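Side-chain contacts in cytochrome c (Pseudomonas aeruginosa, PDB 6RTE), which acts as NirN, the dihydro-heme d1 dehydrogenase of heme d1 biosynthesis, and joins a heme c domain to an eight-bladed beta-propeller: residues Pro61-Pro65 and Glu66-Arg70; Gly94-Asp97 and Asp98-Asp102; Phe142-Pro146 and Leu147-Val151; Ser228-Gly231 and Arg232-Leu235. All coordinates share one frame; numbering follows the deposited sequence.

Contact 1 (Pro61-Pro65 and Glu66-Arg70). With HEC (heme c), chain C.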
# COMPACT_ATOMS: atom_id res chain seq x y z
N PRO A 61 -2.63 -14.07 -13.07
CA PRO A 61 -3.10 -13.67 -11.74
C PRO A 61 -4.35 -14.41 -11.30
O PRO A 61 -5.06 -15.06 -12.07
CB PRO A 61 -3.38 -12.17 -11.91
CG PRO A 61 -3.53 -11.95 -13.36
CD PRO A 61 -2.62 -12.94 -14.02
N THR A 62 -4.61 -14.27 -10.00
CA THR A 62 -5.84 -14.77 -9.39
C THR A 62 -7.04 -14.03 -9.96
O THR A 62 -7.02 -12.81 -10.15
CB THR A 62 -5.75 -14.60 -7.87
OG1 THR A 62 -4.53 -15.19 -7.40
CG2 THR A 62 -6.93 -15.25 -7.16
N LEU A 63 -8.10 -14.78 -10.25
CA LEU A 63 -9.28 -14.24 -10.92
C LEU A 63 -10.53 -14.52 -10.10
O LEU A 63 -11.57 -14.93 -10.63
CB LEU A 63 -9.43 -14.81 -12.32
CG LEU A 63 -8.34 -14.47 -13.35
CD1 LEU A 63 -8.72 -15.08 -14.69
CD2 LEU A 63 -8.11 -12.96 -13.50
N LEU A 64 -10.45 -14.29 -8.81
CA LEU A 64 -11.62 -14.34 -7.94
C LEU A 64 -12.33 -13.00 -7.93
O LEU A 64 -11.75 -11.98 -8.32
CB LEU A 64 -11.20 -14.73 -6.52
CG LEU A 64 -10.65 -16.14 -6.34
CD1 LEU A 64 -10.04 -16.28 -4.96
CD2 LEU A 64 -11.74 -17.19 -6.53
N PRO A 65 -13.59 -12.95 -7.49
CA PRO A 65 -14.29 -11.66 -7.44
C PRO A 65 -13.52 -10.61 -6.65
O PRO A 65 -13.40 -9.47 -7.12
CB PRO A 65 -15.63 -12.01 -6.78
CG PRO A 65 -15.84 -13.43 -7.14
CD PRO A 65 -14.47 -14.07 -7.12
N GLU A 66 -12.95 -10.99 -5.50
CA GLU A 66 -12.12 -10.08 -4.74
C GLU A 66 -10.93 -9.59 -5.56
O GLU A 66 -10.56 -8.42 -5.49
CB GLU A 66 -11.62 -10.75 -3.45
CG GLU A 66 -12.70 -11.06 -2.41
CD GLU A 66 -13.42 -12.40 -2.66
OE1 GLU A 66 -13.31 -12.99 -3.76
OE2 GLU A 66 -14.10 -12.85 -1.72
N SER A 67 -10.31 -10.50 -6.32
CA SER A 67 -9.13 -10.15 -7.10
C SER A 67 -9.44 -9.07 -8.12
O SER A 67 -8.55 -8.27 -8.47
CB SER A 67 -8.59 -11.39 -7.81
OG SER A 67 -8.61 -12.51 -6.95
N LEU A 68 -10.67 -9.05 -8.63
CA LEU A 68 -11.09 -8.18 -9.72
C LEU A 68 -11.88 -6.97 -9.24
O LEU A 68 -12.55 -6.30 -10.05
CB LEU A 68 -11.93 -8.98 -10.73
CG LEU A 68 -11.22 -10.23 -11.27
CD1 LEU A 68 -12.12 -11.02 -12.22
CD2 LEU A 68 -9.91 -9.86 -11.96
N SER A 69 -11.80 -6.65 -7.94
CA SER A 69 -12.55 -5.54 -7.36
C SER A 69 -12.26 -4.21 -8.03
O SER A 69 -13.09 -3.30 -7.97
CB SER A 69 -12.26 -5.44 -5.86
OG SER A 69 -10.91 -5.06 -5.62
N ARG A 70 -11.10 -4.07 -8.67
CA ARG A 70 -10.74 -2.83 -9.34
C ARG A 70 -10.93 -2.91 -10.85
O ARG A 70 -10.64 -1.93 -11.54
CB ARG A 70 -9.29 -2.46 -9.04
CG ARG A 70 -9.11 -1.45 -7.93
CD ARG A 70 -9.08 -2.11 -6.56
NE ARG A 70 -8.10 -1.47 -5.68
CZ ARG A 70 -7.74 -1.94 -4.49
NH1 ARG A 70 -8.28 -3.05 -4.02
NH2 ARG A 70 -6.84 -1.29 -3.77
FE HEC C . -5.51 -14.26 -18.57
CHA HEC C . -4.70 -11.30 -17.17
CHB HEC C . -8.86 -13.63 -18.04
CHC HEC C . -6.37 -17.14 -20.34
CHD HEC C . -2.27 -15.21 -18.65
NA HEC C . -6.58 -12.77 -17.78
C1A HEC C . -6.03 -11.63 -17.25
C2A HEC C . -7.07 -10.79 -16.77
C3A HEC C . -8.23 -11.44 -17.02
C4A HEC C . -7.93 -12.68 -17.64
CMA HEC C . -9.60 -10.93 -16.67
CAA HEC C . -6.90 -9.44 -16.11
CBA HEC C . -6.70 -9.66 -14.60
CGA HEC C . -6.42 -8.43 -13.78
O1A HEC C . -6.10 -8.55 -12.57
O2A HEC C . -6.48 -7.30 -14.27
NB HEC C . -7.30 -15.21 -19.09
C1B HEC C . -8.52 -14.79 -18.77
C2B HEC C . -9.49 -15.70 -19.28
C3B HEC C . -8.82 -16.69 -19.94
C4B HEC C . -7.39 -16.35 -19.80
CMB HEC C . -10.98 -15.56 -19.12
CAB HEC C . -9.29 -17.88 -20.71
CBB HEC C . -10.52 -17.50 -21.54
NC HEC C . -4.51 -15.90 -19.38
C1C HEC C . -5.02 -16.96 -20.05
C2C HEC C . -3.96 -17.83 -20.39
C3C HEC C . -2.77 -17.27 -19.92
C4C HEC C . -3.15 -16.06 -19.27
CMC HEC C . -4.14 -19.11 -21.14
CAC HEC C . -1.37 -17.74 -19.95
CBC HEC C . -0.62 -17.83 -21.27
ND HEC C . -3.87 -13.45 -18.04
C1D HEC C . -2.65 -13.97 -18.14
C2D HEC C . -1.64 -13.04 -17.62
C3D HEC C . -2.30 -11.95 -17.21
C4D HEC C . -3.72 -12.23 -17.47
CMD HEC C . -0.16 -13.26 -17.56
CAD HEC C . -1.71 -10.71 -16.58
CBD HEC C . -1.29 -9.70 -17.65
CGD HEC C . -0.70 -8.44 -17.06
O1D HEC C . 0.51 -8.41 -16.77
O2D HEC C . -1.38 -7.42 -16.87
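Leu63 and Leu68 meet at the wall of the heme c pocket, CD2 against CD2 at 3.9 Å, in the loop that lies over one side of the porphyrin. The other methyl of Leu63, CD1, rests 3.7 Å from the meso carbon CHB of the heme, and Pro61 puts its CD 3.4 Å from heme C3D. Behind these apolar contacts the chain folds back on itself through Ser67. Its OG, anti to the carbonyl carbon (chi1 -42°), faces the backbone of Leu64. There the serine hydroxyl takes the N-H of Leu64 at 3.2 Å from OG to N, in a rather bent bond. Thr62 CG2 closes on the same OG, also at 3.2 Å. At the next residue the N-H of Leu68 is shared. Leu64 O, 3.1 Å from Leu68 N, receives it almost head-on, whereas Pro65 O receives it from well above its carbonyl plane. With this bifurcated bond holding the backbone, Leu68 CD2 lies beside Leu63. Outside the loop, the carbonyl of Pro61 accepts from ND1 of His51, the histidine of the CXXCH motif, much as in class I c-type cytochromes. Leu63 and Leu68 both pack on Leu108 of helix 98-109, and Leu64 reaches Leu240.

Contact 2 (Gly94-Asp97 and Asp98-Asp102)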
# COMPACT_ATOMS: atom_id res chain seq x y z
N GLY A 94 -10.81 -14.64 -31.42
CA GLY A 94 -10.82 -15.63 -32.48
C GLY A 94 -11.21 -17.02 -32.04
O GLY A 94 -11.52 -17.86 -32.90
N GLN A 95 -11.22 -17.30 -30.74
CA GLN A 95 -11.54 -18.62 -30.23
C GLN A 95 -12.94 -18.73 -29.64
O GLN A 95 -13.47 -19.85 -29.54
CB GLN A 95 -10.53 -19.05 -29.15
CG GLN A 95 -9.13 -19.32 -29.66
CD GLN A 95 -8.26 -18.07 -29.69
OE1 GLN A 95 -8.60 -17.08 -30.33
NE2 GLN A 95 -7.14 -18.12 -28.98
N LEU A 96 -13.56 -17.62 -29.22
CA LEU A 96 -14.86 -17.68 -28.57
C LEU A 96 -15.69 -16.46 -28.95
O LEU A 96 -15.15 -15.37 -29.18
CB LEU A 96 -14.70 -17.79 -27.05
CG LEU A 96 -13.77 -16.80 -26.35
CD1 LEU A 96 -14.52 -15.52 -25.99
CD2 LEU A 96 -13.16 -17.43 -25.11
N ASP A 97 -17.01 -16.66 -29.02
CA ASP A 97 -17.93 -15.65 -29.49
C ASP A 97 -18.46 -14.80 -28.32
O ASP A 97 -18.02 -14.94 -27.18
CB ASP A 97 -19.09 -16.29 -30.27
CG ASP A 97 -19.76 -17.43 -29.51
OD1 ASP A 97 -19.97 -17.31 -28.28
OD2 ASP A 97 -20.08 -18.45 -30.15
N ASP A 98 -19.42 -13.92 -28.62
CA ASP A 98 -19.93 -13.00 -27.61
C ASP A 98 -20.57 -13.74 -26.44
O ASP A 98 -20.38 -13.36 -25.28
CB ASP A 98 -20.95 -12.05 -28.23
CG ASP A 98 -20.31 -10.89 -28.97
OD1 ASP A 98 -19.07 -10.73 -28.91
OD2 ASP A 98 -21.06 -10.12 -29.62
N ALA A 99 -21.35 -14.78 -26.72
CA ALA A 99 -22.00 -15.52 -25.64
C ALA A 99 -20.97 -16.21 -24.75
O ALA A 99 -21.15 -16.30 -23.53
CB ALA A 99 -22.98 -16.54 -26.22
N ALA A 100 -19.89 -16.70 -25.35
CA ALA A 100 -18.85 -17.37 -24.57
C ALA A 100 -18.06 -16.36 -23.75
O ALA A 100 -17.66 -16.66 -22.61
CB ALA A 100 -17.95 -18.16 -25.51
N ALA A 101 -17.83 -15.16 -24.30
CA ALA A 101 -17.14 -14.12 -23.54
C ALA A 101 -17.98 -13.66 -22.36
O ALA A 101 -17.46 -13.50 -21.25
CB ALA A 101 -16.79 -12.95 -24.46
N ASP A 102 -19.28 -13.44 -22.58
CA ASP A 102 -20.16 -13.06 -21.48
C ASP A 102 -20.21 -14.15 -20.43
O ASP A 102 -20.17 -13.87 -19.22
CB ASP A 102 -21.56 -12.76 -22.00
CG ASP A 102 -21.58 -11.68 -23.07
OD1 ASP A 102 -20.69 -10.81 -23.07
OD2 ASP A 102 -22.50 -11.71 -23.91
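Asp97 O receives the N-H of Ala101 at 2.9 Å from O to N, nearly head-on and fairly straight (156°), a main-chain bond of the first turn of helix 98-109. The same aspartate is the helix N-cap. Its OD1 accepts from Ala100 N at 3.0 Å, with the donor lying nearly in line with the C-O bond. What brings the carboxylate there is a chi1 of 51°, which sets CG between the backbone N and the carbonyl carbon and carries OD1 forward to the N-H end of the first turn. The methyl groups of Ala99 and Ala100 flank this oxygen, the latter with its CB 3.5 Å from OD1. Leu96, just ahead of the cap, packs against the same turn: its CB touches Ala100 CB at 3.6 Å and its CD1 meets Ala101 CB at 3.8 Å. From here the leucine continues inward to Leu81 of helix 73-82 and to the heme c, about 4 Å from its side chain. Asp98 and Asp102, one turn apart, each form a salt bridge with Arg77 of that neighbouring helix. Asp97 and Asp98, at the N-terminal end, probably interact favourably with the positive end of the helix dipole, and Arg77 probably offsets the charge of Asp98 and Asp102.

Contact 3 (Phe142-Pro146 and Leu147-Val151)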
# COMPACT_ATOMS: atom_id res chain seq x y z
N PHE A 142 27.40 -2.62 -3.41
CA PHE A 142 27.45 -1.44 -4.26
C PHE A 142 28.09 -0.30 -3.48
O PHE A 142 28.31 -0.40 -2.26
CB PHE A 142 26.03 -1.05 -4.69
CG PHE A 142 25.05 -1.08 -3.57
CD1 PHE A 142 24.96 -0.02 -2.68
CD2 PHE A 142 24.23 -2.18 -3.37
CE1 PHE A 142 24.08 -0.04 -1.64
CE2 PHE A 142 23.34 -2.21 -2.34
CZ PHE A 142 23.26 -1.14 -1.46
N GLU A 143 28.37 0.79 -4.18
CA GLU A 143 28.98 1.96 -3.56
C GLU A 143 27.96 3.01 -3.14
O GLU A 143 28.30 3.88 -2.34
CB GLU A 143 30.02 2.57 -4.52
CG GLU A 143 31.07 1.55 -4.98
CD GLU A 143 32.43 2.15 -5.29
OE1 GLU A 143 32.67 2.52 -6.46
OE2 GLU A 143 33.28 2.23 -4.36
N ALA A 144 26.73 2.93 -3.64
CA ALA A 144 25.72 3.92 -3.28
C ALA A 144 25.43 3.89 -1.78
O ALA A 144 25.60 2.87 -1.10
CB ALA A 144 24.43 3.66 -4.06
N ASP A 145 24.99 5.02 -1.27
CA ASP A 145 24.63 5.13 0.14
C ASP A 145 23.42 4.25 0.44
O ASP A 145 22.34 4.49 -0.11
CB ASP A 145 24.36 6.60 0.47
CG ASP A 145 23.83 6.81 1.88
OD1 ASP A 145 23.78 5.83 2.67
OD2 ASP A 145 23.46 7.96 2.19
N PRO A 146 23.56 3.23 1.29
CA PRO A 146 22.40 2.35 1.56
C PRO A 146 21.20 3.09 2.13
O PRO A 146 20.04 2.67 1.90
CB PRO A 146 22.94 1.33 2.57
CG PRO A 146 24.43 1.41 2.46
CD PRO A 146 24.75 2.82 2.05
N LEU A 147 21.42 4.16 2.87
CA LEU A 147 20.33 4.88 3.52
C LEU A 147 19.67 5.92 2.62
O LEU A 147 18.67 6.53 3.03
CB LEU A 147 20.85 5.56 4.80
CG LEU A 147 21.33 4.58 5.88
CD1 LEU A 147 21.88 5.34 7.08
CD2 LEU A 147 20.23 3.63 6.30
N ASN A 148 20.18 6.13 1.41
CA ASN A 148 19.52 7.04 0.48
C ASN A 148 18.97 6.32 -0.75
O ASN A 148 18.58 6.98 -1.72
CB ASN A 148 20.48 8.15 0.05
CG ASN A 148 19.75 9.42 -0.34
OD1 ASN A 148 18.57 9.60 -0.03
ND2 ASN A 148 20.46 10.32 -1.01
N LEU A 149 18.93 4.99 -0.73
CA LEU A 149 18.30 4.23 -1.80
C LEU A 149 16.80 4.49 -1.87
O LEU A 149 16.13 4.60 -0.84
CB LEU A 149 18.52 2.73 -1.59
CG LEU A 149 19.95 2.19 -1.66
CD1 LEU A 149 19.93 0.70 -1.33
CD2 LEU A 149 20.56 2.45 -3.03
N PHE A 150 16.28 4.54 -3.09
CA PHE A 150 14.84 4.50 -3.30
C PHE A 150 14.42 3.13 -3.81
O PHE A 150 15.05 2.57 -4.71
CB PHE A 150 14.40 5.56 -4.32
CG PHE A 150 14.48 6.96 -3.82
CD1 PHE A 150 13.38 7.55 -3.21
CD2 PHE A 150 15.64 7.70 -3.98
CE1 PHE A 150 13.44 8.85 -2.77
CE2 PHE A 150 15.71 9.00 -3.53
CZ PHE A 150 14.60 9.58 -2.92
N VAL A 151 13.35 2.60 -3.24
CA VAL A 151 12.64 1.47 -3.82
C VAL A 151 11.51 2.04 -4.67
O VAL A 151 10.62 2.73 -4.16
CB VAL A 151 12.12 0.52 -2.73
CG1 VAL A 151 11.32 -0.64 -3.33
CG2 VAL A 151 13.28 -0.02 -1.90
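Asp145 makes the tight half of this contact, for both its carboxylate and its carbonyl turn back on the residues that follow. OD1 takes the N-H of Leu147 at 2.9 Å from O to N, with the donor 58° out of the carboxylate plane, and Leu147 CB sits 3.6 Å from the same oxygen. A chi1 of 174° holds CG anti to the backbone N and lets the carboxylate reach forward past Pro146. The carbonyl O of Asp145 then accepts from Asn148 N at 3.1 Å, again from above its plane. On the far branch, OD2 lies 3.7 Å from Asn148 CB and carries a salt bridge to Arg456. The result is an Asx turn laid over a type I beta turn, with Pro146 and Leu147 at its corners, and it delivers the chain into strand 150-154. In the propeller that strand sits between 159-164 and the C-terminal strand 491-496, so the turn stands where the two ends of the propeller chain are joined within one blade. Asn148 fastens it there: its OD1 accepts from Arg456 N and from Asn496 ND2. Within these residues the apolar half is looser, and it opens toward solvent at Phe142, though Leu149 itself is buried. Leu149 lays its CG 3.6 Å from Pro146 O, and then its two methyls part. CD1 comes obliquely to the partly exposed Phe142 ring, 3.8 Å from CZ, while CD2 is no nearer than 4.2 Å to Ala144 CB. Leu147, partly exposed, heads elsewhere, to Val497 and Ile501 of helix 497-501.

Contact 4 (Ser228-Gly231 and Arg232-Leu235)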
# COMPACT_ATOMS: atom_id res chain seq x y z
N SER A 228 7.48 -5.54 12.45
CA SER A 228 7.62 -5.10 13.83
C SER A 228 8.87 -4.24 13.97
O SER A 228 9.83 -4.38 13.20
CB SER A 228 7.67 -6.30 14.79
OG SER A 228 8.75 -7.19 14.52
N ASP A 229 8.85 -3.32 14.95
CA ASP A 229 9.93 -2.35 15.04
C ASP A 229 11.23 -2.96 15.55
O ASP A 229 12.29 -2.33 15.42
CB ASP A 229 9.53 -1.16 15.93
CG ASP A 229 9.65 -1.45 17.42
OD1 ASP A 229 8.75 -2.10 17.99
OD2 ASP A 229 10.66 -1.02 18.03
N ASP A 230 11.18 -4.16 16.12
CA ASP A 230 12.39 -4.90 16.46
C ASP A 230 12.87 -5.79 15.32
O ASP A 230 13.87 -6.49 15.49
CB ASP A 230 12.17 -5.74 17.72
CG ASP A 230 11.05 -6.78 17.58
OD1 ASP A 230 10.52 -6.95 16.46
OD2 ASP A 230 10.70 -7.41 18.61
N GLY A 231 12.17 -5.79 14.18
CA GLY A 231 12.60 -6.53 13.01
C GLY A 231 12.30 -8.01 13.01
O GLY A 231 12.69 -8.70 12.07
N ARG A 232 11.59 -8.53 14.02
CA ARG A 232 11.41 -9.97 14.12
C ARG A 232 10.23 -10.51 13.30
O ARG A 232 10.30 -11.65 12.83
CB ARG A 232 11.20 -10.38 15.58
CG ARG A 232 12.40 -10.14 16.49
CD ARG A 232 12.10 -10.50 17.93
NE ARG A 232 11.93 -11.95 18.15
CZ ARG A 232 11.45 -12.48 19.26
NH1 ARG A 232 11.08 -11.71 20.26
NH2 ARG A 232 11.35 -13.80 19.38
N TRP A 233 9.17 -9.72 13.12
CA TRP A 233 7.89 -10.24 12.66
C TRP A 233 7.36 -9.47 11.46
O TRP A 233 7.46 -8.24 11.40
CB TRP A 233 6.83 -10.17 13.78
CG TRP A 233 7.31 -10.65 15.12
CD1 TRP A 233 7.49 -9.90 16.24
CD2 TRP A 233 7.68 -11.98 15.46
NE1 TRP A 233 7.95 -10.69 17.27
CE2 TRP A 233 8.07 -11.97 16.81
CE3 TRP A 233 7.71 -13.19 14.76
CZ2 TRP A 233 8.51 -13.12 17.47
CZ3 TRP A 233 8.14 -14.32 15.40
CH2 TRP A 233 8.54 -14.28 16.75
N VAL A 234 6.76 -10.21 10.52
CA VAL A 234 5.91 -9.65 9.48
C VAL A 234 4.47 -10.06 9.78
O VAL A 234 4.18 -11.26 9.95
CB VAL A 234 6.33 -10.14 8.08
CG1 VAL A 234 5.38 -9.61 7.02
CG2 VAL A 234 7.76 -9.73 7.78
N LEU A 235 3.57 -9.10 9.82
CA LEU A 235 2.14 -9.35 9.99
C LEU A 235 1.43 -8.96 8.70
O LEU A 235 1.54 -7.82 8.25
CB LEU A 235 1.57 -8.59 11.18
CG LEU A 235 0.12 -8.98 11.53
CD1 LEU A 235 0.08 -10.40 12.05
CD2 LEU A 235 -0.50 -8.00 12.54
O HOH W 1 9.19 -9.37 19.42
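The Trp233 indole carries Arg232 CB over one face, toward its rim, and its CZ2 in turn lies 3.4 Å above the plane of the Arg232 guanidinium. At the pyrrole end Ser228 OG comes up obliquely, 3.4 Å from CD1, while NE1 gives its hydrogen to a water 2.8 Å away. That water donates to Asp230 OD2, joining the ring to the turn. Asp230 does most of the gathering: its OD1 receives the hydroxyl hydrogen of Ser228, at 2.6 Å from OG and nearly in line with the C-O bond, and also Arg232 N, at 3.1 Å and from above the carboxylate plane. This second bond closes an Asx turn from Asp230 to Arg232. Ser228 OG acts both ways, for it also accepts the N-H of Trp233 at 2.9 Å. Its chi1 of 60°, which places OG between the backbone N and the carbonyl carbon, points it back at the returning strand. The carbonyl of Ser228 accepts from Gly231 N, closing a type I turn, and the hydroxyl in effect takes its place opposite Trp233 N. Ser228 N completes that rung on Trp233 O. Gly231, the last residue of the turn, has a positive phi (81°), which favours glycine. The hairpin links strand 221-227 to strand 233-238 in one propeller blade; Trp233 packs on Leu246 of the adjacent strand 243-248 and on Phe282 of strand 281-286 in the next sheet.

From the N terminus the four contacts follow one another in series, all of them local: contacts 1, 3 and 4 close short loops or turns, contact 2 caps a helix start, and none nests in or crosses another. Contacts 1 and 2 belong to the heme c domain, their centres about 20 Å apart: the first shapes the loop before helix 73-82, the second starts helix 98-109, whose later residues return to pack on contact 1. Contacts 3 and 4 lie in the propeller, about 22 Å apart between centres. Contact 3 leads into the first strand, next to the C-terminal strand, and contact 4 turns a hairpin in a blade further along. Contact 2 is remote from both propeller contacts, with nearest atoms about 36 Å away.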